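Local coordinates for putative uncharacterized protein (Wolbachia pipientis, PDB 3F4S) that is a DsbA-type thiol oxidoreductase of the thioredoxin fold that probably introduces disulfide bonds into secreted or periplasmic substrate proteins of this intracellular bacterium, at residues M93-Y98 with E102-F107; A47-Y52 with N106-V111; E67-T72 with Y201-I206. The protein carries 1 engineered substitution. One frame throughout, in Å; residues are numbered along the deposited sequence.

Overall arrangement
Contacts 1 and 2 are neighbours on helix 101-113 and share Asn-106 and Phe-107; their centres lie about 10 Å apart, and they meet where Ser-95 CB packs at 3.6 Å from Asn-108 OD1. Through contact 2 this helix reaches the turn that ends at Cys-51, whose disulfide with Cys-54 is probably the redox-active CxxC pair, as in other thioredoxin-fold oxidoreductases, while contact 1 holds Cys-97, half of the second disulfide with Cys-146. Contact 3, between 67-72 and 201-206, joins two helices at the sheet. Its centre is about 23 Å from that of contact 1 and about 20 Å from that of contact 2, and it touches neither.

Contact 1: M93-Y98 with E102-F107; sequences MLSHCY and EDYFNF
The tight connection between helices 86-94 and 101-113, part of the helical insertion of the DsbA fold, is packed round Tyr-98 and Phe-107. Their rings lie nearly parallel, with planes at 24°, but are slid apart with little overlap and centroids 4.8 Å away from each other. What sits over the middle of the Tyr-98 ring is instead Phe-107 CB, a CH-pi contact of 4.0 Å to the centroid and 13° off the normal. The Phe-107 ring extends beyond it, bringing CD1 to 3.3 Å from Tyr-98 CE2. With CG of Phe-107 trans to the backbone N (chi1 171°), the ring reaches across to segment 93-98, where Leu-94 CD2 approaches CE1 of Phe-107 at 3.7 Å and Ser-95 CB packs 3.5 Å from its CD2.

Tyr-104, about one turn before Phe-107, presents its ring edge to the backbone of the same segment: Ser-95 O lies 3.2 Å from Tyr-104 CD1, close to the ring plane, and Tyr-98 O meets the same edge. Ser-95 O also accepts the amide of Tyr-98, closing the turn. The polar ends are held from outside, Ser-95 OG by Ala-92 O and His-81 NE2, and Tyr-98 OH by Ser-136 OG. Leu-138 covers Leu-94 and Tyr-98, and Cys-97 is tied to Cys-146 by a disulfide. This aromatic packing at the junction of two consecutive helices lies in the helical domain inserted into the thioredoxin fold, as in other DsbA proteins.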
loop_
_atom_site.group_PDB
_atom_site.type_symbol
_atom_site.label_atom_id
_atom_site.label_comp_id
_atom_site.label_asym_id
_atom_site.label_seq_id
_atom_site.Cartn_x
_atom_site.Cartn_y
_atom_site.Cartn_z
ATOM N N MET A 93 -4.376 -9.460 6.598
ATOM C CA MET A 93 -5.732 -9.990 6.734
ATOM C C MET A 93 -6.584 -9.079 7.618
ATOM O O MET A 93 -7.735 -8.779 7.291
ATOM C CB MET A 93 -5.687 -11.413 7.305
ATOM C CG MET A 93 -5.074 -12.438 6.331
ATOM S SD MET A 93 -4.713 -14.025 7.099
ATOM C CE MET A 93 -6.355 -14.549 7.606
ATOM N N LEU A 94 -6.016 -8.641 8.737
ATOM C CA LEU A 94 -6.754 -7.794 9.668
ATOM C C LEU A 94 -7.171 -6.467 9.031
ATOM O O LEU A 94 -8.215 -5.916 9.373
ATOM C CB LEU A 94 -5.952 -7.556 10.949
ATOM C CG LEU A 94 -6.655 -6.814 12.086
ATOM C CD1 LEU A 94 -8.005 -7.458 12.412
ATOM C CD2 LEU A 94 -5.758 -6.752 13.313
ATOM N N SER A 95 -6.367 -5.960 8.098
ATOM C CA SER A 95 -6.683 -4.687 7.449
ATOM C C SER A 95 -8.046 -4.728 6.764
ATOM O O SER A 95 -8.678 -3.693 6.564
ATOM C CB SER A 95 -5.592 -4.284 6.450
ATOM O OG SER A 95 -5.688 -5.046 5.258
ATOM N N HIS A 96 -8.507 -5.926 6.418
ATOM C CA HIS A 96 -9.802 -6.063 5.762
ATOM C C HIS A 96 -10.985 -5.873 6.704
ATOM O O HIS A 96 -12.134 -5.826 6.260
ATOM C CB HIS A 96 -9.876 -7.408 5.045
ATOM C CG HIS A 96 -9.047 -7.459 3.804
ATOM N ND1 HIS A 96 -9.598 -7.511 2.540
ATOM C CD2 HIS A 96 -7.703 -7.430 3.629
ATOM C CE1 HIS A 96 -8.629 -7.531 1.643
ATOM N NE2 HIS A 96 -7.471 -7.477 2.276
ATOM N N CYS A 97 -10.707 -5.762 7.999
ATOM C CA CYS A 97 -11.729 -5.377 8.979
ATOM C C CYS A 97 -12.018 -3.869 8.931
ATOM O O CYS A 97 -12.893 -3.379 9.638
ATOM C CB CYS A 97 -11.290 -5.762 10.402
ATOM S SG CYS A 97 -12.096 -7.215 11.135
ATOM N N TYR A 98 -11.260 -3.140 8.114
ATOM C CA TYR A 98 -11.385 -1.683 8.018
ATOM C C TYR A 98 -11.862 -1.271 6.626
ATOM O O TYR A 98 -11.097 -1.291 5.660
ATOM C CB TYR A 98 -10.057 -1.011 8.379
ATOM C CG TYR A 98 -9.623 -1.356 9.784
ATOM C CD1 TYR A 98 -9.893 -0.505 10.847
ATOM C CD2 TYR A 98 -8.978 -2.551 10.056
ATOM C CE1 TYR A 98 -9.518 -0.836 12.141
ATOM C CE2 TYR A 98 -8.602 -2.886 11.336
ATOM C CZ TYR A 98 -8.872 -2.030 12.374
ATOM O OH TYR A 98 -8.485 -2.369 13.647
ATOM N N GLU A 102 -10.179 5.949 4.772
ATOM C CA GLU A 102 -9.280 6.500 5.783
ATOM C C GLU A 102 -8.994 5.505 6.911
ATOM O O GLU A 102 -7.885 5.471 7.445
ATOM C CB GLU A 102 -9.786 7.841 6.331
ATOM C CG GLU A 102 -9.436 9.047 5.454
ATOM C CD GLU A 102 -7.939 9.295 5.351
ATOM O OE1 GLU A 102 -7.164 8.586 6.026
ATOM O OE2 GLU A 102 -7.531 10.202 4.596
ATOM N N ASP A 103 -9.980 4.685 7.265
ATOM C CA ASP A 103 -9.782 3.685 8.320
ATOM C C ASP A 103 -8.766 2.622 7.893
ATOM O O ASP A 103 -7.925 2.188 8.685
ATOM C CB ASP A 103 -11.102 3.005 8.693
ATOM C CG ASP A 103 -12.074 3.940 9.392
ATOM O OD1 ASP A 103 -11.669 5.047 9.797
ATOM O OD2 ASP A 103 -13.251 3.559 9.543
ATOM N N TYR A 104 -8.864 2.194 6.639
ATOM C CA TYR A 104 -7.957 1.199 6.081
ATOM C C TYR A 104 -6.520 1.714 6.053
ATOM O O TYR A 104 -5.592 1.060 6.546
ATOM C CB TYR A 104 -8.402 0.845 4.668
ATOM C CG TYR A 104 -7.611 -0.263 4.020
ATOM C CD1 TYR A 104 -7.908 -1.591 4.289
ATOM C CD2 TYR A 104 -6.583 0.013 3.127
ATOM C CE1 TYR A 104 -7.206 -2.615 3.697
ATOM C CE2 TYR A 104 -5.878 -1.015 2.510
ATOM C CZ TYR A 104 -6.193 -2.325 2.811
ATOM O OH TYR A 104 -5.509 -3.363 2.233
ATOM N N PHE A 105 -6.342 2.894 5.471
ATOM C CA PHE A 105 -5.039 3.543 5.438
ATOM C C PHE A 105 -4.480 3.733 6.849
ATOM O O PHE A 105 -3.298 3.475 7.093
ATOM C CB PHE A 105 -5.125 4.894 4.717
ATOM C CG PHE A 105 -3.862 5.710 4.818
ATOM C CD1 PHE A 105 -2.753 5.382 4.054
ATOM C CD2 PHE A 105 -3.779 6.793 5.684
ATOM C CE1 PHE A 105 -1.577 6.120 4.149
ATOM C CE2 PHE A 105 -2.609 7.544 5.780
ATOM C CZ PHE A 105 -1.505 7.204 5.011
ATOM N N ASN A 106 -5.337 4.161 7.777
ATOM C CA ASN A 106 -4.910 4.411 9.154
ATOM C C ASN A 106 -4.505 3.133 9.880
ATOM O O ASN A 106 -3.615 3.148 10.733
ATOM C CB ASN A 106 -5.980 5.171 9.944
ATOM C CG ASN A 106 -5.947 6.661 9.670
ATOM O OD1 ASN A 106 -4.942 7.192 9.204
ATOM N ND2 ASN A 106 -7.051 7.345 9.954
ATOM N N PHE A 107 -5.152 2.023 9.542
ATOM C CA PHE A 107 -4.747 0.755 10.119
ATOM C C PHE A 107 -3.334 0.386 9.652
ATOM O O PHE A 107 -2.453 0.075 10.469
ATOM C CB PHE A 107 -5.723 -0.380 9.781
ATOM C CG PHE A 107 -5.199 -1.732 10.180
ATOM C CD1 PHE A 107 -5.359 -2.193 11.484
ATOM C CD2 PHE A 107 -4.473 -2.506 9.281
ATOM C CE1 PHE A 107 -4.853 -3.425 11.869
ATOM C CE2 PHE A 107 -3.956 -3.737 9.657
ATOM C CZ PHE A 107 -4.144 -4.199 10.953
#

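Contact 2: A47-Y52 with N106-V111; sequences ASLTCY and NFNKAV
Leu-49 points its side chain at helix 101-113 and meets two residues one turn apart, Asn-108 and Val-111. Its CB packs against Val-111 CG1 at 3.8 Å. Further out, the fork of the leucine crosses the side chain of Asn-108 at about a right angle, with CD1 3.7 Å from Asn-108 OD1 and CD2 close to the asparagine CB. CG1 of Val-111 stands trans to its backbone N (chi1 180°), which turns this methyl to the leucine, while CG2 lies over a face of the Phe-107 ring, offset toward its rim.

Beside the apolar contact, one water donates to both backbone carbonyls, at 2.7 Å from Leu-49 O and 2.9 Å from Val-111 O. The turn itself is a type I beta turn from Ser-48 to Cys-51, reinforced by an ST turn in which Thr-50 N donates to Ser-48 OG at 3.2 Å. It ends at Cys-51, the N-cap of the next helix and disulfide partner of Cys-54.

The side-chain contact is van der Waals packing of the leucine on Val-111 and on the amide; Asn-108 OD1, buried with no partner in the model, probably pays a desolvation cost, and the polar link between turn and helix runs through the water.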
loop_
_atom_site.group_PDB
_atom_site.type_symbol
_atom_site.label_atom_id
_atom_site.label_comp_id
_atom_site.label_asym_id
_atom_site.label_seq_id
_atom_site.Cartn_x
_atom_site.Cartn_y
_atom_site.Cartn_z
ATOM N N ALA A 47 4.149 -3.251 -0.468
ATOM C CA ALA A 47 5.045 -3.283 0.683
ATOM C C ALA A 47 4.591 -4.305 1.710
ATOM O O ALA A 47 3.416 -4.647 1.777
ATOM C CB ALA A 47 5.141 -1.899 1.326
ATOM N N SER A 48 5.544 -4.790 2.499
ATOM C CA SER A 48 5.266 -5.635 3.645
ATOM C C SER A 48 5.122 -4.746 4.871
ATOM O O SER A 48 5.935 -3.834 5.086
ATOM C CB SER A 48 6.430 -6.604 3.865
ATOM O OG SER A 48 6.451 -7.068 5.200
ATOM N N LEU A 49 4.104 -5.009 5.683
ATOM C CA LEU A 49 3.866 -4.200 6.869
ATOM C C LEU A 49 4.953 -4.346 7.940
ATOM O O LEU A 49 5.035 -3.523 8.853
ATOM C CB LEU A 49 2.490 -4.506 7.470
ATOM C CG LEU A 49 1.290 -4.078 6.616
ATOM C CD1 LEU A 49 -0.028 -4.647 7.152
ATOM C CD2 LEU A 49 1.216 -2.557 6.529
ATOM N N THR A 50 5.772 -5.391 7.832
ATOM C CA THR A 50 6.807 -5.686 8.821
ATOM C C THR A 50 8.202 -5.324 8.311
ATOM O O THR A 50 9.214 -5.597 8.960
ATOM C CB THR A 50 6.801 -7.175 9.190
ATOM O OG1 THR A 50 6.984 -7.953 7.998
ATOM C CG2 THR A 50 5.482 -7.566 9.859
ATOM N N CYS A 51 8.256 -4.717 7.134
ATOM C CA CYS A 51 9.530 -4.364 6.524
ATOM C C CYS A 51 10.055 -3.035 7.073
ATOM O O CYS A 51 9.385 -2.009 6.990
ATOM C CB CYS A 51 9.378 -4.309 5.006
ATOM S SG CYS A 51 10.754 -3.530 4.158
ATOM N N TYR A 52 11.261 -3.071 7.636
ATOM C CA TYR A 52 11.837 -1.938 8.373
ATOM C C TYR A 52 11.961 -0.650 7.547
ATOM O O TYR A 52 11.470 0.414 7.956
ATOM C CB TYR A 52 13.179 -2.328 9.018
ATOM C CG TYR A 52 13.853 -1.219 9.803
ATOM C CD1 TYR A 52 13.166 -0.519 10.793
ATOM C CD2 TYR A 52 15.180 -0.881 9.564
ATOM C CE1 TYR A 52 13.785 0.502 11.516
ATOM C CE2 TYR A 52 15.805 0.127 10.273
ATOM C CZ TYR A 52 15.109 0.814 11.250
ATOM O OH TYR A 52 15.753 1.811 11.942
ATOM N N ASN A 106 -5.337 4.161 7.777
ATOM C CA ASN A 106 -4.910 4.411 9.154
ATOM C C ASN A 106 -4.505 3.133 9.880
ATOM O O ASN A 106 -3.615 3.148 10.733
ATOM C CB ASN A 106 -5.980 5.171 9.944
ATOM C CG ASN A 106 -5.947 6.661 9.670
ATOM O OD1 ASN A 106 -4.942 7.192 9.204
ATOM N ND2 ASN A 106 -7.051 7.345 9.954
ATOM N N PHE A 107 -5.152 2.023 9.542
ATOM C CA PHE A 107 -4.747 0.755 10.119
ATOM C C PHE A 107 -3.334 0.386 9.652
ATOM O O PHE A 107 -2.453 0.075 10.469
ATOM C CB PHE A 107 -5.723 -0.380 9.781
ATOM C CG PHE A 107 -5.199 -1.732 10.180
ATOM C CD1 PHE A 107 -5.359 -2.193 11.484
ATOM C CD2 PHE A 107 -4.473 -2.506 9.281
ATOM C CE1 PHE A 107 -4.853 -3.425 11.869
ATOM C CE2 PHE A 107 -3.956 -3.737 9.657
ATOM C CZ PHE A 107 -4.144 -4.199 10.953
ATOM N N ASN A 108 -3.117 0.399 8.342
ATOM C CA ASN A 108 -1.790 0.082 7.819
ATOM C C ASN A 108 -0.724 1.011 8.391
ATOM O O ASN A 108 0.368 0.563 8.755
ATOM C CB ASN A 108 -1.779 0.071 6.288
ATOM C CG ASN A 108 -2.602 -1.065 5.722
ATOM O OD1 ASN A 108 -2.633 -2.156 6.287
ATOM N ND2 ASN A 108 -3.299 -0.809 4.622
ATOM N N LYS A 109 -1.061 2.297 8.481
ATOM C CA LYS A 109 -0.180 3.304 9.073
ATOM C C LYS A 109 0.209 2.939 10.512
ATOM O O LYS A 109 1.380 3.047 10.905
ATOM C CB LYS A 109 -0.843 4.686 9.039
ATOM C CG LYS A 109 0.019 5.783 9.648
ATOM C CD LYS A 109 -0.484 7.159 9.243
ATOM C CE LYS A 109 -1.870 7.409 9.798
ATOM N NZ LYS A 109 -1.818 7.827 11.223
ATOM N N ALA A 110 -0.775 2.506 11.293
ATOM C CA ALA A 110 -0.530 2.122 12.681
ATOM C C ALA A 110 0.400 0.912 12.754
ATOM O O ALA A 110 1.294 0.863 13.599
ATOM C CB ALA A 110 -1.838 1.817 13.395
ATOM N N VAL A 111 0.184 -0.073 11.887
ATOM C CA VAL A 111 1.065 -1.243 11.888
ATOM C C VAL A 111 2.507 -0.830 11.551
ATOM O O VAL A 111 3.454 -1.192 12.265
ATOM C CB VAL A 111 0.552 -2.373 10.948
ATOM C CG1 VAL A 111 1.509 -3.572 10.977
ATOM C CG2 VAL A 111 -0.881 -2.803 11.355
HETATM O O HOH W 1 5.151 -3.412 11.567
#

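Contact 3: E67-T72 with Y201-I206; sequences EKYIDT and YFTNVI
Tyr-69 lays its ring against Ile-206 and directs its hydroxyl to Thr-203, bridging helices 62-70 and 199-216. Ile-206 CG2 stands over one face of the ring in a CH-pi contact, 3.6 Å from the centroid and 20° off the normal, displaced toward the CD1–CE1 side, where it comes within 3.4 Å of Tyr-69 CE1. The other branch of the isoleucine ends by the CD2–CE2 side of the ring, with Ile-206 CD1 3.9 Å from Tyr-69 CD2. On the opposite face lies Lys-68 CG, offset toward the rim, so the ring is sandwiched between the isoleucine and its own chain neighbour.

The phenol oxygen rests against the helix backbone, Tyr-69 OH being 3.3 Å from Thr-203 CA. Thr-203 CG2 approaches the ring at its edge, near the plane, and also packs 4.0 Å from Lys-68 CD, where the lysine runs across the threonine at about a right angle.

Further out, Asp-207 OD1 hydrogen-bonds Tyr-69 OH and so holds the phenol at the helix surface. Thr-203 OG1, at chi1 61°, is turned back to bond Lys-200 O of its own helix, which directs CG2 to the tyrosine and lysine. On the other segment, Thr-72 OG1 donates to Lys-68 O at 2.6 Å, from above the carbonyl plane. Toward the sheet, Met-75 at the start of strand 75-81 touches both Tyr-69 and Ile-206; Phe-202, one turn before Ile-206, packs on Ile-65 of helix 62-70 and Ile-177 of strand 174-179, so the two helices lie together against the central sheet.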
loop_
_atom_site.group_PDB
_atom_site.type_symbol
_atom_site.label_atom_id
_atom_site.label_comp_id
_atom_site.label_asym_id
_atom_site.label_seq_id
_atom_site.Cartn_x
_atom_site.Cartn_y
_atom_site.Cartn_z
ATOM N N GLU A 67 0.051 14.703 2.118
ATOM C CA GLU A 67 -0.370 16.097 2.258
ATOM C C GLU A 67 -0.217 16.866 0.949
ATOM O O GLU A 67 -1.088 17.646 0.571
ATOM C CB GLU A 67 0.413 16.807 3.369
ATOM C CG GLU A 67 0.034 18.278 3.536
ATOM C CD GLU A 67 0.963 19.036 4.468
ATOM O OE1 GLU A 67 1.944 18.439 4.950
ATOM O OE2 GLU A 67 0.713 20.237 4.714
ATOM N N LYS A 68 0.893 16.640 0.258
ATOM C CA LYS A 68 1.205 17.383 -0.958
ATOM C C LYS A 68 0.408 16.934 -2.187
ATOM O O LYS A 68 0.024 17.761 -3.020
ATOM C CB LYS A 68 2.708 17.283 -1.238
ATOM C CG LYS A 68 3.254 18.293 -2.229
ATOM C CD LYS A 68 4.769 18.159 -2.330
ATOM C CE LYS A 68 5.366 19.123 -3.340
ATOM N NZ LYS A 68 5.333 20.530 -2.860
ATOM N N TYR A 69 0.149 15.634 -2.301
ATOM C CA TYR A 69 -0.359 15.081 -3.557
ATOM C C TYR A 69 -1.698 14.348 -3.482
ATOM O O TYR A 69 -2.447 14.331 -4.455
ATOM C CB TYR A 69 0.683 14.147 -4.187
ATOM C CG TYR A 69 1.966 14.845 -4.551
ATOM C CD1 TYR A 69 2.006 15.777 -5.580
ATOM C CD2 TYR A 69 3.140 14.575 -3.863
ATOM C CE1 TYR A 69 3.184 16.413 -5.918
ATOM C CE2 TYR A 69 4.316 15.209 -4.187
ATOM C CZ TYR A 69 4.333 16.127 -5.212
ATOM O OH TYR A 69 5.512 16.753 -5.528
ATOM N N ILE A 70 -1.991 13.727 -2.348
ATOM C CA ILE A 70 -3.204 12.921 -2.233
ATOM C C ILE A 70 -4.380 13.744 -1.700
ATOM O O ILE A 70 -5.480 13.735 -2.266
ATOM C CB ILE A 70 -2.962 11.674 -1.347
ATOM C CG1 ILE A 70 -1.784 10.857 -1.891
ATOM C CG2 ILE A 70 -4.228 10.832 -1.260
ATOM C CD1 ILE A 70 -1.350 9.696 -1.001
ATOM N N ASP A 71 -4.131 14.462 -0.613
ATOM C CA ASP A 71 -5.128 15.338 -0.021
ATOM C C ASP A 71 -5.511 16.460 -0.990
ATOM O O ASP A 71 -6.609 17.012 -0.922
ATOM C CB ASP A 71 -4.583 15.944 1.273
ATOM C CG ASP A 71 -4.352 14.908 2.353
ATOM O OD1 ASP A 71 -4.792 13.751 2.180
ATOM O OD2 ASP A 71 -3.728 15.256 3.377
ATOM N N THR A 72 -4.595 16.788 -1.896
ATOM C CA THR A 72 -4.781 17.900 -2.820
ATOM C C THR A 72 -5.455 17.486 -4.128
ATOM O O THR A 72 -5.737 18.331 -4.979
ATOM C CB THR A 72 -3.434 18.539 -3.166
ATOM O OG1 THR A 72 -2.529 17.507 -3.577
ATOM C CG2 THR A 72 -2.857 19.267 -1.955
ATOM N N TYR A 201 13.060 12.978 -3.929
ATOM C CA TYR A 201 13.032 12.028 -5.040
ATOM C C TYR A 201 11.613 11.897 -5.586
ATOM O O TYR A 201 11.385 11.991 -6.794
ATOM C CB TYR A 201 13.549 10.658 -4.600
ATOM C CG TYR A 201 13.461 9.597 -5.679
ATOM C CD1 TYR A 201 14.533 9.357 -6.531
ATOM C CD2 TYR A 201 12.306 8.845 -5.854
ATOM C CE1 TYR A 201 14.463 8.391 -7.514
ATOM C CE2 TYR A 201 12.226 7.873 -6.834
ATOM C CZ TYR A 201 13.307 7.653 -7.668
ATOM O OH TYR A 201 13.246 6.684 -8.648
ATOM N N PHE A 202 10.654 11.681 -4.690
ATOM C CA PHE A 202 9.260 11.558 -5.103
ATOM C C PHE A 202 8.647 12.866 -5.617
ATOM O O PHE A 202 7.862 12.852 -6.573
ATOM C CB PHE A 202 8.405 10.972 -3.977
ATOM C CG PHE A 202 8.557 9.488 -3.818
ATOM C CD1 PHE A 202 8.067 8.623 -4.782
ATOM C CD2 PHE A 202 9.193 8.958 -2.709
ATOM C CE1 PHE A 202 8.204 7.250 -4.641
ATOM C CE2 PHE A 202 9.333 7.590 -2.561
ATOM C CZ PHE A 202 8.836 6.734 -3.526
ATOM N N THR A 203 8.984 13.992 -4.995
ATOM C CA THR A 203 8.434 15.261 -5.471
ATOM C C THR A 203 8.913 15.546 -6.894
ATOM O O THR A 203 8.152 16.039 -7.717
ATOM C CB THR A 203 8.749 16.462 -4.544
ATOM O OG1 THR A 203 10.163 16.641 -4.444
ATOM C CG2 THR A 203 8.167 16.243 -3.158
ATOM N N ASN A 204 10.170 15.217 -7.174
ATOM C CA ASN A 204 10.730 15.391 -8.510
ATOM C C ASN A 204 9.989 14.550 -9.546
ATOM O O ASN A 204 9.587 15.050 -10.597
ATOM C CB ASN A 204 12.217 15.030 -8.508
ATOM C CG ASN A 204 12.856 15.171 -9.875
ATOM O OD1 ASN A 204 13.390 14.207 -10.423
ATOM N ND2 ASN A 204 12.804 16.373 -10.433
ATOM N N VAL A 205 9.816 13.269 -9.237
ATOM C CA VAL A 205 9.126 12.336 -10.125
ATOM C C VAL A 205 7.672 12.758 -10.335
ATOM O O VAL A 205 7.192 12.842 -11.468
ATOM C CB VAL A 205 9.167 10.889 -9.563
ATOM C CG1 VAL A 205 8.170 9.997 -10.289
ATOM C CG2 VAL A 205 10.574 10.312 -9.649
ATOM N N ILE A 206 6.977 13.038 -9.239
ATOM C CA ILE A 206 5.546 13.332 -9.307
ATOM C C ILE A 206 5.255 14.689 -9.952
ATOM O O ILE A 206 4.352 14.805 -10.781
ATOM C CB ILE A 206 4.885 13.223 -7.919
ATOM C CG1 ILE A 206 4.922 11.770 -7.439
ATOM C CG2 ILE A 206 3.453 13.715 -7.972
ATOM C CD1 ILE A 206 4.602 11.593 -5.964
#